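Local structure of threonine--tRNA ligase catalytic subunit (Aeropyrum pernix, 3A32) at residues 67-73 and 134-138. The protein probably catalyses the ATP-dependent attachment of threonine to tRNA(Thr), as a zinc-binding homodimer that probably cannot itself clear mischarged seryl-tRNA(Thr). Sequence-based numbering, arbitrary orientation.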
ATOM      1  N   GLY A  67      13.724  -3.762 -11.583  1.00  5.97           N
ATOM      2  CA  GLY A  67      14.984  -3.296 -11.039  1.00  5.82           C
ATOM      3  C   GLY A  67      14.944  -2.021 -10.211  1.00  6.42           C
ATOM      4  O   GLY A  67      16.016  -1.439  -9.924  1.00  8.28           O
ATOM      5  N   TYR A  68      13.748  -1.565  -9.846  1.00  5.69           N
ATOM      6  CA  TYR A  68      13.608  -0.388  -9.000  1.00  5.22           C
ATOM      7  C   TYR A  68      13.543  -0.853  -7.584  1.00  5.24           C
ATOM      8  O   TYR A  68      12.923  -1.837  -7.272  1.00  4.42           O
ATOM      9  CB  TYR A  68      12.302   0.393  -9.266  1.00  5.00           C
ATOM     10  CG  TYR A  68      12.169   1.060 -10.626  1.00  5.58           C
ATOM     11  CD1 TYR A  68      12.289   2.455 -10.777  1.00  2.00           C
ATOM     12  CD2 TYR A  68      11.860   0.281 -11.778  1.00  7.18           C
ATOM     13  CE1 TYR A  68      12.152   3.043 -12.025  1.00  5.24           C
ATOM     14  CE2 TYR A  68      11.723   0.860 -13.038  1.00  3.04           C
ATOM     15  CZ  TYR A  68      11.865   2.228 -13.159  1.00  5.00           C
ATOM     16  OH  TYR A  68      11.691   2.763 -14.414  1.00  3.21           O
ATOM     17  N   TYR A  69      14.158  -0.097  -6.707  1.00  6.40           N
ATOM     18  CA  TYR A  69      13.940  -0.278  -5.304  1.00  6.82           C
ATOM     19  C   TYR A  69      12.638   0.403  -4.951  1.00  6.21           C
ATOM     20  O   TYR A  69      12.441   1.560  -5.301  1.00  6.35           O
ATOM     21  CB  TYR A  69      15.034   0.402  -4.574  1.00  6.63           C
ATOM     22  CG  TYR A  69      16.404  -0.070  -4.916  1.00  7.96           C
ATOM     23  CD1 TYR A  69      16.795  -1.393  -4.668  1.00  9.29           C
ATOM     24  CD2 TYR A  69      17.371   0.836  -5.412  1.00 10.09           C
ATOM     25  CE1 TYR A  69      18.091  -1.816  -4.968  1.00 10.87           C
ATOM     26  CE2 TYR A  69      18.656   0.421  -5.694  1.00  9.88           C
ATOM     27  CZ  TYR A  69      19.007  -0.892  -5.465  1.00  9.40           C
ATOM     28  OH  TYR A  69      20.275  -1.292  -5.728  1.00 12.73           O
ATOM     29  N   VAL A  70      11.749  -0.308  -4.261  1.00  5.77           N
ATOM     30  CA  VAL A  70      10.523   0.334  -3.805  1.00  4.73           C
ATOM     31  C   VAL A  70      10.678   0.949  -2.449  1.00  5.25           C
ATOM     32  O   VAL A  70      11.320   0.365  -1.562  1.00  5.40           O
ATOM     33  CB  VAL A  70       9.273  -0.565  -3.923  1.00  5.16           C
ATOM     34  CG1 VAL A  70       9.188  -1.086  -5.420  1.00  4.57           C
ATOM     35  CG2 VAL A  70       9.278  -1.670  -2.912  1.00  3.17           C
ATOM     36  N   VAL A  71      10.143   2.156  -2.308  1.00  4.08           N
ATOM     37  CA  VAL A  71      10.287   2.891  -1.098  1.00  4.40           C
ATOM     38  C   VAL A  71       8.990   3.596  -0.730  1.00  5.65           C
ATOM     39  O   VAL A  71       8.030   3.691  -1.521  1.00  6.64           O
ATOM     40  CB  VAL A  71      11.494   3.889  -1.134  1.00  3.78           C
ATOM     41  CG1 VAL A  71      12.799   3.140  -1.473  1.00  2.55           C
ATOM     42  CG2 VAL A  71      11.230   5.052  -2.082  1.00  2.00           C
ATOM     43  N   GLU A  72       8.946   4.020   0.508  1.00  6.52           N
ATOM     44  CA  GLU A  72       7.865   4.880   0.994  1.00  9.44           C
ATOM     45  C   GLU A  72       8.576   5.974   1.804  1.00  8.22           C
ATOM     46  O   GLU A  72       9.434   5.665   2.670  1.00  7.95           O
ATOM     47  CB  GLU A  72       6.844   4.081   1.813  1.00  8.18           C
ATOM     48  CG  GLU A  72       5.871   4.973   2.613  1.00 15.73           C
ATOM     49  CD  GLU A  72       4.621   4.236   3.189  1.00 15.77           C
ATOM     50  OE1 GLU A  72       4.523   3.001   3.016  1.00 15.62           O
ATOM     51  OE2 GLU A  72       3.708   4.935   3.781  1.00 26.30           O
ATOM     52  N   THR A  73       8.293   7.237   1.470  1.00  7.34           N
ATOM     53  CA  THR A  73       8.995   8.355   2.133  1.00  5.56           C
ATOM     54  C   THR A  73       7.982   9.178   2.933  1.00  6.40           C
ATOM     55  O   THR A  73       6.781   9.108   2.652  1.00  5.86           O
ATOM     56  CB  THR A  73       9.879   9.213   1.126  1.00  5.53           C
ATOM     57  OG1 THR A  73       9.059   9.819   0.106  1.00  2.00           O
ATOM     58  CG2 THR A  73      11.013   8.356   0.463  1.00  2.00           C
ATOM     59  N   PHE A 134      20.860   3.781 -10.531  1.00 11.50           N
ATOM     60  CA  PHE A 134      20.135   3.635  -9.271  1.00 10.94           C
ATOM     61  C   PHE A 134      18.717   4.081  -9.561  1.00 11.05           C
ATOM     62  O   PHE A 134      18.495   5.219 -10.005  1.00 11.50           O
ATOM     63  CB  PHE A 134      20.795   4.498  -8.218  1.00  9.94           C
ATOM     64  CG  PHE A 134      20.024   4.635  -6.951  1.00 10.77           C
ATOM     65  CD1 PHE A 134      20.232   3.760  -5.907  1.00  7.07           C
ATOM     66  CD2 PHE A 134      19.135   5.700  -6.774  1.00  9.24           C
ATOM     67  CE1 PHE A 134      19.516   3.901  -4.704  1.00  7.75           C
ATOM     68  CE2 PHE A 134      18.430   5.852  -5.589  1.00  9.38           C
ATOM     69  CZ  PHE A 134      18.625   4.970  -4.547  1.00  8.52           C
ATOM     70  N   LYS A 135      17.765   3.166  -9.340  1.00  9.89           N
ATOM     71  CA  LYS A 135      16.369   3.386  -9.682  1.00  7.92           C
ATOM     72  C   LYS A 135      15.559   3.146  -8.466  1.00  7.23           C
ATOM     73  O   LYS A 135      15.676   2.081  -7.850  1.00  7.32           O
ATOM     74  CB  LYS A 135      15.926   2.438 -10.809  1.00  7.66           C
ATOM     75  CG  LYS A 135      16.915   2.405 -11.995  1.00  7.16           C
ATOM     76  CD  LYS A 135      16.402   1.683 -13.232  1.00  8.68           C
ATOM     77  CE  LYS A 135      15.514   0.469 -12.895  1.00 13.62           C
ATOM     78  NZ  LYS A 135      15.437  -0.503 -14.054  1.00 15.36           N
ATOM     79  N   VAL A 136      14.745   4.149  -8.106  1.00  7.02           N
ATOM     80  CA  VAL A 136      13.911   4.120  -6.900  1.00  6.43           C
ATOM     81  C   VAL A 136      12.434   4.472  -7.288  1.00  6.62           C
ATOM     82  O   VAL A 136      12.201   5.514  -7.931  1.00  6.59           O
ATOM     83  CB  VAL A 136      14.509   5.053  -5.807  1.00  6.49           C
ATOM     84  CG1 VAL A 136      14.629   6.542  -6.283  1.00  6.15           C
ATOM     85  CG2 VAL A 136      13.762   4.975  -4.545  1.00  5.98           C
ATOM     86  N   PHE A 137      11.483   3.616  -6.892  1.00  4.63           N
ATOM     87  CA  PHE A 137      10.058   3.770  -7.200  1.00  4.71           C
ATOM     88  C   PHE A 137       9.237   4.022  -5.923  1.00  4.43           C
ATOM     89  O   PHE A 137       9.487   3.391  -4.905  1.00  4.84           O
ATOM     90  CB  PHE A 137       9.470   2.504  -7.860  1.00  3.70           C
ATOM     91  CG  PHE A 137       7.970   2.566  -8.013  1.00  4.10           C
ATOM     92  CD1 PHE A 137       7.392   3.354  -9.012  1.00  3.16           C
ATOM     93  CD2 PHE A 137       7.128   1.885  -7.134  1.00  6.47           C
ATOM     94  CE1 PHE A 137       6.043   3.450  -9.141  1.00  2.62           C
ATOM     95  CE2 PHE A 137       5.749   1.967  -7.281  1.00  4.47           C
ATOM     96  CZ  PHE A 137       5.202   2.748  -8.271  1.00  2.18           C
ATOM     97  N   GLU A 138       8.230   4.885  -5.995  1.00  3.47           N
ATOM     98  CA  GLU A 138       7.316   5.088  -4.850  1.00  4.16           C
ATOM     99  C   GLU A 138       5.905   5.362  -5.336  1.00  4.35           C
ATOM    100  O   GLU A 138       5.742   6.174  -6.243  1.00  2.26           O
ATOM    101  CB  GLU A 138       7.765   6.228  -3.910  1.00  3.30           C
ATOM    102  CG  GLU A 138       6.767   6.499  -2.806  1.00  2.00           C
ATOM    103  CD  GLU A 138       7.275   7.424  -1.705  1.00  4.88           C
ATOM    104  OE1 GLU A 138       8.407   7.987  -1.805  1.00  6.05           O
ATOM    105  OE2 GLU A 138       6.518   7.613  -0.728  1.00  2.53           O
TER
HETATM  106  O   HOH W   1      18.562   0.387  -9.022  1.00 12.84           O
HETATM  107  O   HOH W   2      13.680   0.869 -15.960  1.00 16.57           O
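Tyr69 pairs in parallel with Val136, and Val70 with Phe137, through three backbone bonds: Tyr69 N to Lys135 O, Phe137 N to Tyr69 O at 2.8 Å, and Val71 N to Phe137 O. The shortest contact between apolar side chains is CG2 of Val71 to CG2 of Val136, at 3.5 Å; Val136 places this methyl anti to its backbone N. On the same side, CE2 of Tyr69 lies 3.7 Å from CD1 of Phe134, the ring planes inclined at 48°. Farther along, Glu138, extended beyond CG, grips Thr73 twice. Its OE1 takes the Thr73 OG1 hydroxyl at 2.7 Å through the syn lone pair, while OE2 receives Thr73 N at 2.9 Å from above the carboxylate plane. His115 also bonds OE1, so an alanine in place of Glu138 would probably leave the amide of Thr73 without OE2, and its hydroxyl and His115 without OE1. The wetter end holds exposed Gly67 and partly exposed Lys135, whose N gives a bond to a water at 2.9 Å. Lys135, bent at chi3 (-35°), lays CE over one face of the Tyr68 ring, 3.8 Å from its centroid; NZ, 4.6 Å from that centroid and 30° off the normal, is an off-centre cation-pi partner. NZ also bonds Arg66 O, a second water links it to Tyr68 OH, which Glu184 and Arg311 bind, and Glu72, its CB pointing away from 134-138, salt-bridges Arg52 and Arg141 of the second subunit. Helix 48-65 and outermost strand 69-70 at the dimer interface are consistent with class II synthetase motif 1, packed against antiparallel strands 134-143 and 159-170, consistent with motif 2.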